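Local coordinates for protein Exo-1,5-alpha-L-arabinofuranobiosidase (Gibberella zeae, PDB 2YDT) that probably hydrolyses alpha-1,5-linked chains of L-arabinofuranose from one end, releasing the disaccharide arabinobiose, at residues Lys313-Thr321 / Ser355-Lys366; Ser275-Tyr283 / Thr324-Asp335. All coordinates share one frame; numbering follows the deposited sequence.

Contact 1. Residues Lys313-Thr321 / Ser355-Lys366. With MN (manganese (II) ion), chain M; MN (manganese (II) ion), chain K; SO4 (sulfate ion), chain D.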
loop_
_atom_site.group_PDB
_atom_site.type_symbol
_atom_site.label_atom_id
_atom_site.label_comp_id
_atom_site.label_asym_id
_atom_site.label_seq_id
_atom_site.Cartn_x
_atom_site.Cartn_y
_atom_site.Cartn_z
ATOM N N LYS A 313 12.713 -14.329 8.438
ATOM C CA LYS A 313 13.304 -15.251 7.458
ATOM C C LYS A 313 13.026 -14.721 6.046
ATOM O O LYS A 313 12.104 -13.925 5.851
ATOM C CB LYS A 313 12.743 -16.660 7.604
ATOM C CG LYS A 313 12.667 -17.231 9.058
ATOM C CD LYS A 313 13.966 -17.237 9.789
ATOM C CE LYS A 313 13.883 -17.992 11.124
ATOM N NZ LYS A 313 15.034 -17.584 12.032
ATOM N N LYS A 314 13.821 -15.155 5.079
ATOM C CA LYS A 314 13.726 -14.679 3.706
ATOM C C LYS A 314 13.525 -15.855 2.757
ATOM O O LYS A 314 14.210 -16.881 2.910
ATOM C CB LYS A 314 14.985 -13.927 3.376
ATOM C CG LYS A 314 15.241 -13.629 1.878
ATOM C CD LYS A 314 16.563 -12.926 1.681
ATOM C CE LYS A 314 17.703 -13.926 1.530
ATOM N NZ LYS A 314 18.862 -13.336 0.842
ATOM N N TRP A 315 12.649 -15.711 1.762
ATOM C CA TRP A 315 12.303 -16.773 0.803
ATOM C C TRP A 315 12.131 -16.249 -0.618
ATOM O O TRP A 315 11.459 -15.227 -0.835
ATOM C CB TRP A 315 11.011 -17.525 1.186
ATOM C CG TRP A 315 10.853 -17.807 2.660
ATOM C CD1 TRP A 315 10.207 -17.032 3.564
ATOM C CD2 TRP A 315 11.382 -18.916 3.399
ATOM N NE1 TRP A 315 10.275 -17.578 4.821
ATOM C CE2 TRP A 315 10.988 -18.744 4.743
ATOM C CE3 TRP A 315 12.112 -20.053 3.049
ATOM C CZ2 TRP A 315 11.325 -19.657 5.749
ATOM C CZ3 TRP A 315 12.440 -20.958 4.042
ATOM C CH2 TRP A 315 12.051 -20.756 5.370
ATOM N N ASP A 316 12.689 -16.965 -1.600
ATOM C CA ASP A 316 12.499 -16.617 -2.999
ATOM C C ASP A 316 11.098 -16.917 -3.444
ATOM O O ASP A 316 10.457 -17.872 -2.972
ATOM C CB ASP A 316 13.469 -17.422 -3.898
ATOM C CG ASP A 316 14.876 -17.022 -3.728
ATOM O OD1 ASP A 316 15.173 -15.811 -3.704
ATOM O OD2 ASP A 316 15.736 -17.924 -3.625
ATOM N N VAL A 317 10.610 -16.084 -4.376
ATOM C CA VAL A 317 9.323 -16.289 -5.013
ATOM C C VAL A 317 9.468 -15.954 -6.500
ATOM O O VAL A 317 10.440 -15.300 -6.870
ATOM C CB VAL A 317 8.214 -15.371 -4.379
ATOM C CG1 VAL A 317 7.915 -15.769 -2.901
ATOM C CG2 VAL A 317 8.598 -13.903 -4.522
ATOM N N PRO A 318 8.516 -16.378 -7.337
ATOM C CA PRO A 318 8.707 -16.132 -8.765
ATOM C C PRO A 318 8.342 -14.752 -9.292
ATOM O O PRO A 318 8.625 -14.441 -10.449
ATOM C CB PRO A 318 7.815 -17.162 -9.431
ATOM C CG PRO A 318 6.860 -17.590 -8.417
ATOM C CD PRO A 318 7.425 -17.330 -7.081
ATOM N N GLN A 319 7.681 -13.955 -8.458
ATOM C CA GLN A 319 7.238 -12.632 -8.882
ATOM C C GLN A 319 8.415 -11.664 -8.802
ATOM O O GLN A 319 9.167 -11.648 -7.832
ATOM C CB GLN A 319 6.092 -12.180 -7.976
ATOM C CG GLN A 319 5.500 -10.822 -8.373
ATOM C CD GLN A 319 4.677 -10.878 -9.634
ATOM O OE1 GLN A 319 4.253 -11.957 -10.130
ATOM N NE2 GLN A 319 4.425 -9.698 -10.185
ATOM N N PRO A 320 8.631 -10.838 -9.868
ATOM C CA PRO A 320 9.767 -9.948 -9.861
ATOM C C PRO A 320 9.707 -8.781 -8.859
ATOM O O PRO A 320 8.644 -8.455 -8.325
ATOM C CB PRO A 320 9.788 -9.422 -11.300
ATOM C CG PRO A 320 8.431 -9.517 -11.760
ATOM C CD PRO A 320 7.872 -10.761 -11.119
ATOM N N THR A 321 10.856 -8.160 -8.651
ATOM C CA THR A 321 10.970 -6.933 -7.858
ATOM C C THR A 321 10.151 -5.818 -8.496
ATOM O O THR A 321 10.175 -5.616 -9.728
ATOM C CB THR A 321 12.404 -6.509 -7.768
ATOM O OG1 THR A 321 13.146 -7.564 -7.107
ATOM C CG2 THR A 321 12.553 -5.183 -7.013
ATOM N N SER A 355 1.292 -7.249 -13.115
ATOM C CA SER A 355 1.227 -8.699 -13.126
ATOM C C SER A 355 1.136 -9.242 -11.706
ATOM O O SER A 355 1.289 -8.496 -10.743
ATOM C CB SER A 355 2.465 -9.283 -13.798
ATOM O OG SER A 355 3.646 -9.083 -13.025
ATOM N N ALA A 356 0.886 -10.553 -11.572
ATOM C CA ALA A 356 0.797 -11.154 -10.231
ATOM C C ALA A 356 1.185 -12.620 -10.297
ATOM O O ALA A 356 1.129 -13.242 -11.366
ATOM C CB ALA A 356 -0.596 -11.018 -9.648
ATOM N N SER A 357 1.542 -13.144 -9.132
ATOM C CA SER A 357 1.713 -14.579 -8.916
ATOM C C SER A 357 0.924 -14.971 -7.665
ATOM O O SER A 357 0.748 -14.153 -6.764
ATOM C CB SER A 357 3.186 -14.888 -8.665
ATOM O OG SER A 357 4.019 -14.572 -9.765
ATOM N N VAL A 358 0.482 -16.236 -7.590
ATOM C CA VAL A 358 -0.075 -16.785 -6.367
ATOM C C VAL A 358 0.798 -17.988 -6.016
ATOM O O VAL A 358 0.976 -18.877 -6.853
ATOM C CB VAL A 358 -1.539 -17.180 -6.491
ATOM C CG1 VAL A 358 -1.980 -18.036 -5.272
ATOM C CG2 VAL A 358 -2.402 -15.932 -6.651
ATOM N N VAL A 359 1.350 -17.961 -4.825
ATOM C CA VAL A 359 2.241 -19.020 -4.282
ATOM C C VAL A 359 1.616 -19.608 -3.024
ATOM O O VAL A 359 0.690 -19.048 -2.448
ATOM C CB VAL A 359 3.616 -18.485 -3.937
ATOM C CG1 VAL A 359 4.275 -17.858 -5.163
ATOM C CG2 VAL A 359 3.565 -17.473 -2.749
ATOM N N ARG A 360 2.084 -20.795 -2.616
ATOM C CA ARG A 360 1.749 -21.370 -1.341
ATOM C C ARG A 360 2.919 -21.217 -0.374
ATOM O O ARG A 360 4.049 -21.602 -0.677
ATOM C CB ARG A 360 1.443 -22.899 -1.496
ATOM C CG ARG A 360 0.089 -23.192 -1.957
ATOM C CD ARG A 360 -0.249 -24.712 -1.891
ATOM N NE ARG A 360 -1.551 -24.858 -2.494
ATOM C CZ ARG A 360 -2.699 -24.599 -1.880
ATOM N NH1 ARG A 360 -2.729 -24.299 -0.592
ATOM N NH2 ARG A 360 -3.817 -24.696 -2.545
ATOM N N LEU A 361 2.641 -20.723 0.826
ATOM C CA LEU A 361 3.657 -20.498 1.818
ATOM C C LEU A 361 4.226 -21.862 2.251
ATOM O O LEU A 361 5.428 -21.950 2.505
ATOM C CB LEU A 361 3.083 -19.747 3.016
ATOM C CG LEU A 361 2.772 -18.284 2.741
ATOM C CD1 LEU A 361 1.947 -17.698 3.914
ATOM C CD2 LEU A 361 4.077 -17.512 2.469
ATOM N N SER A 362 3.360 -22.881 2.265
ATOM C CA SER A 362 3.790 -24.269 2.590
ATOM C C SER A 362 4.876 -24.770 1.630
ATOM O O SER A 362 5.680 -25.649 1.988
ATOM C CB SER A 362 2.597 -25.224 2.605
ATOM O OG SER A 362 1.942 -25.350 1.370
ATOM N N GLU A 363 4.942 -24.203 0.427
ATOM C CA GLU A 363 5.970 -24.576 -0.558
ATOM C C GLU A 363 7.151 -23.621 -0.616
ATOM O O GLU A 363 8.304 -24.027 -0.710
ATOM C CB GLU A 363 5.316 -24.708 -1.934
ATOM C CG GLU A 363 4.110 -25.649 -1.869
ATOM C CD GLU A 363 3.404 -25.879 -3.184
ATOM O OE1 GLU A 363 3.318 -24.922 -3.984
ATOM O OE2 GLU A 363 2.904 -27.019 -3.412
ATOM N N VAL A 364 6.861 -22.319 -0.566
ATOM C CA VAL A 364 7.878 -21.284 -0.525
ATOM C C VAL A 364 8.774 -21.341 0.712
ATOM O O VAL A 364 9.974 -21.033 0.630
ATOM C CB VAL A 364 7.178 -19.889 -0.630
ATOM C CG1 VAL A 364 8.129 -18.772 -0.272
ATOM C CG2 VAL A 364 6.604 -19.723 -2.047
ATOM N N MET A 365 8.207 -21.731 1.846
ATOM C CA MET A 365 8.911 -21.663 3.110
ATOM C C MET A 365 9.630 -22.979 3.435
ATOM O O MET A 365 9.485 -23.516 4.512
ATOM C CB MET A 365 7.970 -21.247 4.232
ATOM C CG MET A 365 7.398 -19.821 4.063
ATOM S SD MET A 365 6.279 -19.294 5.399
ATOM C CE MET A 365 7.456 -19.119 6.740
ATOM N N LYS A 366 10.440 -23.424 2.494
ATOM C CA LYS A 366 11.379 -24.541 2.665
ATOM C C LYS A 366 12.786 -24.101 2.288
ATOM O O LYS A 366 12.953 -23.229 1.423
ATOM C CB LYS A 366 10.960 -25.643 1.736
ATOM C CG LYS A 366 9.644 -26.249 2.090
ATOM C CD LYS A 366 8.928 -26.779 0.862
ATOM C CE LYS A 366 9.854 -27.034 -0.363
ATOM N NZ LYS A 366 9.250 -26.514 -1.639
HETATM MN MN MN M . 17.068 -14.761 -3.540
HETATM MN MN MN K . 1.901 -27.845 -4.920
HETATM S S SO4 D . -2.214 -25.677 -6.110
HETATM O O1 SO4 D . -3.433 -25.136 -5.544
HETATM O O2 SO4 D . -1.100 -25.582 -5.203
HETATM O O3 SO4 D . -2.534 -27.038 -6.544
HETATM O O4 SO4 D . -1.855 -25.023 -7.368
HETATM O O HOH W 1 11.360 -20.276 -1.786
HETATM O O HOH W 2 1.479 -25.635 -5.597
HETATM O O HOH W 3 -0.103 -27.965 -4.441
HETATM O O HOH W 4 17.459 -15.225 -1.939
#
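W315 lies against V364 and M365 where two neighbouring blades of a six-bladed beta-propeller meet: its strand 313-315 is the outer edge of one blade, and strand 354-360 belongs to the last. M365 crosses the indole over one face, with CA 3.6 Å from the centroid of the six-membered ring and almost on its normal. Its SD makes a more oblique Met-aromatic contact with the five-membered ring. At the root of the indole, W315 CB touches V364 CG1 at 3.5 Å, and a water bridges D316 O and V364 O beside them. Farther along, P318 CD packs on V359 CG1.

The polar end of the contact belongs to Q319. Its CG is anti to the backbone N (chi1 -177°), and a bend at chi2 swings the amide over strand 354-360. There OE1 accepts from S357 OG at 2.7 Å, in the carbonyl plane, while NE2 donates to S355 OG at 3.0 Å; the two bonds fix which way round the amide sits.

In the next shell, W315 NE1 bonds to T302 OG1, and S357 OG is also bonded to the backbone N of N13, on the N-terminal strand that completes the last blade. Manganese sits on both segments: D316 OD1 binds one ion at 2.2 Å, together with E299, and E363 OE2 binds another at 2.0 Å.

Contact 2. Residues Ser275-Tyr283 / Thr324-Asp335. With MN (manganese (II) ion), chain J.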
loop_
_atom_site.group_PDB
_atom_site.type_symbol
_atom_site.label_atom_id
_atom_site.label_comp_id
_atom_site.label_asym_id
_atom_site.label_seq_id
_atom_site.Cartn_x
_atom_site.Cartn_y
_atom_site.Cartn_z
ATOM N N SER A 275 9.743 0.998 -0.021
ATOM C CA SER A 275 8.351 0.745 -0.359
ATOM C C SER A 275 7.787 -0.613 0.050
ATOM O O SER A 275 7.361 -1.425 -0.805
ATOM C CB SER A 275 8.127 1.007 -1.867
ATOM O OG SER A 275 8.944 0.211 -2.713
ATOM N N PRO A 276 7.681 -0.805 1.374
ATOM C CA PRO A 276 7.264 -2.108 1.861
ATOM C C PRO A 276 5.757 -2.306 1.902
ATOM O O PRO A 276 4.980 -1.365 1.802
ATOM C CB PRO A 276 7.856 -2.152 3.273
ATOM C CG PRO A 276 7.895 -0.736 3.703
ATOM C CD PRO A 276 8.216 0.037 2.451
ATOM N N TYR A 277 5.353 -3.553 2.068
ATOM C CA TYR A 277 3.949 -3.896 2.182
ATOM C C TYR A 277 3.836 -5.095 3.109
ATOM O O TYR A 277 4.529 -6.099 2.877
ATOM C CB TYR A 277 3.322 -4.224 0.790
ATOM C CG TYR A 277 1.797 -4.141 0.778
ATOM C CD1 TYR A 277 1.141 -3.013 0.317
ATOM C CD2 TYR A 277 1.014 -5.174 1.314
ATOM C CE1 TYR A 277 -0.215 -2.930 0.376
ATOM C CE2 TYR A 277 -0.341 -5.081 1.397
ATOM C CZ TYR A 277 -0.954 -3.941 0.898
ATOM O OH TYR A 277 -2.333 -3.805 0.938
ATOM N N VAL A 278 2.945 -5.029 4.108
ATOM C CA VAL A 278 2.765 -6.113 5.084
ATOM C C VAL A 278 1.372 -6.712 5.044
ATOM O O VAL A 278 0.384 -5.990 4.871
ATOM C CB VAL A 278 3.091 -5.655 6.542
ATOM C CG1 VAL A 278 2.105 -4.665 7.115
ATOM C CG2 VAL A 278 3.162 -6.866 7.498
ATOM N N VAL A 279 1.288 -8.037 5.241
ATOM C CA VAL A 279 0.025 -8.714 5.552
ATOM C C VAL A 279 0.298 -9.712 6.663
ATOM O O VAL A 279 1.466 -10.020 6.959
ATOM C CB VAL A 279 -0.625 -9.447 4.354
ATOM C CG1 VAL A 279 -1.025 -8.441 3.302
ATOM C CG2 VAL A 279 0.330 -10.504 3.758
ATOM N N TRP A 280 -0.785 -10.232 7.250
ATOM C CA TRP A 280 -0.706 -11.365 8.167
ATOM C C TRP A 280 -1.708 -12.407 7.689
ATOM O O TRP A 280 -2.849 -12.092 7.315
ATOM C CB TRP A 280 -1.005 -10.952 9.615
ATOM C CG TRP A 280 -1.070 -12.142 10.583
ATOM C CD1 TRP A 280 -0.023 -12.712 11.204
ATOM C CD2 TRP A 280 -2.222 -12.900 10.934
ATOM N NE1 TRP A 280 -0.455 -13.777 11.991
ATOM C CE2 TRP A 280 -1.795 -13.931 11.817
ATOM C CE3 TRP A 280 -3.561 -12.825 10.595
ATOM C CZ2 TRP A 280 -2.695 -14.845 12.396
ATOM C CZ3 TRP A 280 -4.459 -13.766 11.153
ATOM C CH2 TRP A 280 -4.002 -14.753 12.043
ATOM N N THR A 281 -1.271 -13.666 7.779
ATOM C CA THR A 281 -2.144 -14.802 7.505
ATOM C C THR A 281 -2.144 -15.755 8.714
ATOM O O THR A 281 -1.111 -15.884 9.351
ATOM C CB THR A 281 -1.678 -15.579 6.245
ATOM O OG1 THR A 281 -2.419 -16.801 6.184
ATOM C CG2 THR A 281 -0.178 -15.859 6.219
ATOM N N PRO A 282 -3.281 -16.424 8.967
ATOM C CA PRO A 282 -3.332 -17.474 10.015
ATOM C C PRO A 282 -2.483 -18.710 9.702
ATOM O O PRO A 282 -2.216 -19.515 10.625
ATOM C CB PRO A 282 -4.812 -17.866 10.091
ATOM C CG PRO A 282 -5.516 -17.120 9.107
ATOM C CD PRO A 282 -4.604 -16.176 8.382
ATOM N N TYR A 283 -2.027 -18.860 8.456
ATOM C CA TYR A 283 -1.147 -19.979 8.095
ATOM C C TYR A 283 0.084 -20.034 9.013
ATOM O O TYR A 283 0.700 -19.017 9.315
ATOM C CB TYR A 283 -0.690 -19.900 6.628
ATOM C CG TYR A 283 0.395 -20.928 6.347
ATOM C CD1 TYR A 283 0.041 -22.241 6.062
ATOM C CD2 TYR A 283 1.755 -20.610 6.456
ATOM C CE1 TYR A 283 1.019 -23.211 5.873
ATOM C CE2 TYR A 283 2.735 -21.577 6.269
ATOM C CZ TYR A 283 2.343 -22.871 5.969
ATOM O OH TYR A 283 3.290 -23.860 5.780
ATOM N N THR A 324 6.756 -0.736 -4.458
ATOM C CA THR A 324 5.569 -0.984 -3.622
ATOM C C THR A 324 4.791 -2.247 -4.056
ATOM O O THR A 324 3.562 -2.310 -4.070
ATOM C CB THR A 324 4.669 0.296 -3.437
ATOM O OG1 THR A 324 3.765 0.087 -2.346
ATOM C CG2 THR A 324 3.865 0.656 -4.719
ATOM N N ARG A 325 5.535 -3.311 -4.336
ATOM C CA ARG A 325 4.948 -4.607 -4.618
ATOM C C ARG A 325 4.040 -4.983 -3.455
ATOM O O ARG A 325 4.453 -4.834 -2.286
ATOM C CB ARG A 325 6.070 -5.630 -4.881
ATOM C CG ARG A 325 5.601 -6.909 -5.557
ATOM C CD ARG A 325 6.749 -7.925 -5.745
ATOM N NE ARG A 325 7.288 -8.334 -4.453
ATOM C CZ ARG A 325 8.165 -9.307 -4.285
ATOM N NH1 ARG A 325 8.574 -10.011 -5.331
ATOM N NH2 ARG A 325 8.658 -9.561 -3.071
ATOM N N SER A 326 2.827 -5.435 -3.761
ATOM C CA SER A 326 1.806 -5.642 -2.747
ATOM C C SER A 326 1.469 -7.093 -2.560
ATOM O O SER A 326 1.864 -7.964 -3.370
ATOM C CB SER A 326 0.543 -4.837 -3.069
ATOM O OG SER A 326 0.076 -5.083 -4.352
ATOM N N LEU A 327 0.750 -7.364 -1.473
ATOM C CA LEU A 327 0.429 -8.735 -1.051
ATOM C C LEU A 327 -1.025 -8.882 -0.668
ATOM O O LEU A 327 -1.688 -7.925 -0.227
ATOM C CB LEU A 327 1.284 -9.095 0.171
ATOM C CG LEU A 327 2.794 -8.999 0.088
ATOM C CD1 LEU A 327 3.477 -9.147 1.522
ATOM C CD2 LEU A 327 3.359 -10.042 -0.883
ATOM N N LEU A 328 -1.547 -10.092 -0.850
ATOM C CA LEU A 328 -2.903 -10.412 -0.502
ATOM C C LEU A 328 -2.954 -11.857 0.008
ATOM O O LEU A 328 -2.361 -12.757 -0.599
ATOM C CB LEU A 328 -3.786 -10.243 -1.739
ATOM C CG LEU A 328 -5.244 -10.562 -1.550
ATOM C CD1 LEU A 328 -6.117 -9.653 -2.416
ATOM C CD2 LEU A 328 -5.486 -12.080 -1.837
ATOM N N THR A 329 -3.644 -12.062 1.116
ATOM C CA THR A 329 -3.895 -13.421 1.640
ATOM C C THR A 329 -5.357 -13.809 1.362
ATOM O O THR A 329 -6.234 -12.955 1.388
ATOM C CB THR A 329 -3.521 -13.502 3.149
ATOM O OG1 THR A 329 -3.616 -14.872 3.568
ATOM C CG2 THR A 329 -4.469 -12.652 3.988
ATOM N N PHE A 330 -5.645 -15.076 1.060
ATOM C CA PHE A 330 -6.978 -15.515 0.663
ATOM C C PHE A 330 -7.746 -16.072 1.839
ATOM O O PHE A 330 -7.213 -16.923 2.569
ATOM C CB PHE A 330 -6.892 -16.617 -0.409
ATOM C CG PHE A 330 -6.381 -16.138 -1.766
ATOM C CD1 PHE A 330 -7.276 -15.845 -2.776
ATOM C CD2 PHE A 330 -5.028 -15.973 -2.017
ATOM C CE1 PHE A 330 -6.820 -15.400 -4.062
ATOM C CE2 PHE A 330 -4.591 -15.516 -3.270
ATOM C CZ PHE A 330 -5.488 -15.262 -4.282
ATOM N N GLN A 331 -8.965 -15.585 1.997
ATOM C CA GLN A 331 -9.794 -15.892 3.176
ATOM C C GLN A 331 -9.987 -17.412 3.323
ATOM O O GLN A 331 -9.880 -17.945 4.428
ATOM C CB GLN A 331 -11.158 -15.118 3.100
ATOM C CG GLN A 331 -12.089 -15.493 1.900
ATOM C CD GLN A 331 -13.021 -14.377 1.277
ATOM O OE1 GLN A 331 -12.982 -13.185 1.616
ATOM N NE2 GLN A 331 -13.861 -14.813 0.343
ATOM N N LYS A 332 -10.235 -18.088 2.220
ATOM C CA LYS A 332 -10.597 -19.511 2.249
ATOM C C LYS A 332 -9.420 -20.433 2.247
ATOM O O LYS A 332 -9.586 -21.638 2.442
ATOM C CB LYS A 332 -11.495 -19.847 1.060
ATOM C CG LYS A 332 -12.708 -18.942 1.031
ATOM C CD LYS A 332 -14.021 -19.650 0.911
ATOM C CE LYS A 332 -14.236 -20.153 -0.515
ATOM N NZ LYS A 332 -15.682 -20.475 -0.798
ATOM N N ASP A 333 -8.230 -19.904 2.004
ATOM C CA ASP A 333 -7.020 -20.726 2.090
ATOM C C ASP A 333 -5.847 -19.855 2.470
ATOM O O ASP A 333 -5.143 -19.314 1.618
ATOM C CB ASP A 333 -6.745 -21.509 0.804
ATOM C CG ASP A 333 -5.600 -22.545 0.986
ATOM O OD1 ASP A 333 -4.876 -22.502 2.023
ATOM O OD2 ASP A 333 -5.429 -23.413 0.087
ATOM N N PRO A 334 -5.615 -19.721 3.761
ATOM C CA PRO A 334 -4.546 -18.904 4.314
ATOM C C PRO A 334 -3.128 -19.273 3.837
ATOM O O PRO A 334 -2.213 -18.485 4.009
ATOM C CB PRO A 334 -4.670 -19.159 5.809
ATOM C CG PRO A 334 -6.093 -19.515 6.013
ATOM C CD PRO A 334 -6.471 -20.290 4.825
ATOM N N ASP A 335 -2.940 -20.469 3.269
ATOM C CA ASP A 335 -1.649 -20.858 2.685
ATOM C C ASP A 335 -1.358 -20.095 1.384
ATOM O O ASP A 335 -0.216 -19.932 1.029
ATOM C CB ASP A 335 -1.676 -22.367 2.394
ATOM C CG ASP A 335 -0.316 -22.955 2.107
ATOM O OD1 ASP A 335 0.739 -22.383 2.427
ATOM O OD2 ASP A 335 -0.300 -24.085 1.559
HETATM MN MN MN J . -12.734 -11.447 3.242
HETATM O O HOH W 5 7.020 -4.237 -1.524
HETATM O O HOH W 6 4.680 0.752 0.083
HETATM O O HOH W 7 -13.293 -9.810 1.868
HETATM O O HOH W 8 -10.818 -11.433 2.202
HETATM O O HOH W 9 -12.333 -10.247 4.593
#
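Strands 277-281 and 326-330 pack side by side as the innermost strands of two adjacent propeller blades, through side chains such as Y277, V279 and L327. They run nearly parallel, 9° apart with axes 6.4 Å from each other, and no backbone hydrogen bond joins them, so they remain edges of separate sheets. The Y277 ring lies over S326, whose CB is 4.0 Å from the ring centroid in a CH-pi contact. L327 fills the next position: its CB meets V279 CG1 at 3.9 Å, and CD1 rests on the carbonyl oxygen of Y277.

Polar contacts close both ends. At the start, S275 OG accepts from T324 N at 3.0 Å in a fairly straight bond, and a water spans S275 O and R325 O. The backbone N of S275 bonds to E228, a residue of the iminosugar pocket, which places this end beside the active site. At the far end, T281 OG1 does two jobs: it donates to P334 O at 2.8 Å, from 26° outside the carbonyl plane, and accepts from Y283 N in an ST turn. Those two bonds hold the hydroxyl between the segments. The D335 carboxylate lies nearly flat on the Y283 ring, planes 14° apart, with OD1 over the face toward the rim; its OD2 is held by S362. Q331, in the turn from F330 to D333, binds a manganese ion through OE1, along with three waters. Parallel inner strands packed blade against blade, with the ligand pocket at one end, are characteristic of beta-propeller glycosidases.

How the contacts relate
Contacts 1 and 2 join the same two blades, the fifth and the last in chain order, at different depths: contact 2 through the inner strands, contact 1 farther out. Their centres are 11 Å apart. The segments alternate along the chain, 275-283, 313-321, 324-335, 355-366, since each blade is built from its inner strand outward. Strand 277-281 opens one sheet and 313-315 ends it; 326-330 and 354-360 share the next, whose outermost strand, 11-17, comes from the N-terminus and closes the ring. A salt bridge from R360 NH1 to D333 OD2, 2.9 Å, ties the contacts together directly.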